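Local structure of hypothetical protein XCC0632 (Xanthomonas campestris pv. campestris, 2IQI) at residues T11-P15 with T155-A159. The protein is of unknown function but is probably a lipoprotein accessory component of an ABC-type transport system. Residues are numbered along the deposited sequence.
Sequences TIYAP and TAAVA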
# COMPACT_ATOMS: atom_id res chain seq x y z
N THR A 11 2.31 -22.06 6.31
CA THR A 11 2.16 -21.70 4.93
C THR A 11 2.66 -20.24 4.72
O THR A 11 2.36 -19.33 5.53
CB THR A 11 0.72 -21.82 4.52
OG1 THR A 11 0.17 -23.01 5.10
CG2 THR A 11 0.57 -21.89 3.00
N ILE A 12 3.42 -20.03 3.66
CA ILE A 12 3.86 -18.70 3.33
C ILE A 12 3.07 -18.14 2.10
O ILE A 12 3.17 -18.66 0.98
CB ILE A 12 5.40 -18.68 3.13
CG1 ILE A 12 6.11 -19.18 4.41
CG2 ILE A 12 5.93 -17.33 2.62
CD1 ILE A 12 5.82 -18.38 5.70
N TYR A 13 2.31 -17.07 2.32
CA TYR A 13 1.64 -16.35 1.23
C TYR A 13 2.50 -15.27 0.56
O TYR A 13 3.24 -14.55 1.21
CB TYR A 13 0.30 -15.78 1.72
CG TYR A 13 -0.62 -16.90 2.13
CD1 TYR A 13 -1.21 -17.72 1.16
CD2 TYR A 13 -0.84 -17.19 3.47
CE1 TYR A 13 -2.05 -18.77 1.52
CE2 TYR A 13 -1.68 -18.28 3.85
CZ TYR A 13 -2.28 -19.05 2.86
OH TYR A 13 -3.06 -20.11 3.19
N ALA A 14 2.40 -15.20 -0.76
CA ALA A 14 3.09 -14.16 -1.51
C ALA A 14 2.20 -13.68 -2.62
O ALA A 14 2.12 -14.32 -3.69
CB ALA A 14 4.40 -14.66 -2.06
N PRO A 15 1.50 -12.57 -2.38
CA PRO A 15 0.72 -11.96 -3.42
C PRO A 15 1.58 -11.38 -4.53
O PRO A 15 2.74 -11.05 -4.34
CB PRO A 15 -0.05 -10.86 -2.69
CG PRO A 15 -0.05 -11.29 -1.27
CD PRO A 15 1.32 -11.88 -1.10
N THR A 155 -7.19 -19.07 5.29
CA THR A 155 -6.15 -18.09 5.04
C THR A 155 -5.85 -17.90 3.55
O THR A 155 -5.65 -16.76 3.11
CB THR A 155 -4.89 -18.32 5.91
OG1 THR A 155 -4.24 -19.50 5.48
CG2 THR A 155 -5.28 -18.52 7.38
N ALA A 156 -5.86 -18.96 2.75
CA ALA A 156 -5.74 -18.79 1.26
C ALA A 156 -6.76 -17.81 0.62
O ALA A 156 -6.40 -17.06 -0.31
CB ALA A 156 -5.76 -20.11 0.52
N ALA A 157 -8.01 -17.84 1.07
CA ALA A 157 -8.99 -16.89 0.56
C ALA A 157 -8.64 -15.46 1.03
O ALA A 157 -8.78 -14.48 0.28
CB ALA A 157 -10.44 -17.30 1.00
N VAL A 158 -8.16 -15.38 2.26
CA VAL A 158 -7.80 -14.11 2.86
C VAL A 158 -6.62 -13.44 2.12
O VAL A 158 -6.63 -12.22 1.87
CB VAL A 158 -7.48 -14.30 4.37
CG1 VAL A 158 -6.91 -13.03 4.95
CG2 VAL A 158 -8.73 -14.70 5.11
N ALA A 159 -5.63 -14.25 1.75
CA ALA A 159 -4.46 -13.77 1.07
C ALA A 159 -4.84 -13.32 -0.32
O ALA A 159 -4.29 -12.34 -0.82
CB ALA A 159 -3.45 -14.87 1.02
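Y13 lays one face of its phenol ring over the CB of A159, a CH-pi contact in which that methyl stands 4.0 Å from the ring centroid and 28° off its normal, with Y13 CD1 the nearest ring atom at 3.6 Å. The ring reaches back along the first turn of the helix, so that Y13 CE1 lies 4.1 Å from A156 CB and Y13 OH shares a 2.6 Å hydrogen bond with T155 OG1. The small side chains of A156 and A159 let the ring lie close to the helix surface, and P15 adds a looser touch, its CG 4.4 Å from A159 O. Strand 11-13 and helix segment 155-159 run nearly parallel, 13° apart, with their axes 9.9 Å from each other; the tyrosine bridges that gap. This surface contact thus packs the N-terminal strand, paired in parallel with strand 63-65, against the start of the long C-terminal helix 155-185, while A63 of strand 63-65 touches both Y13 and T155 and W65 packs on Y13 and P15.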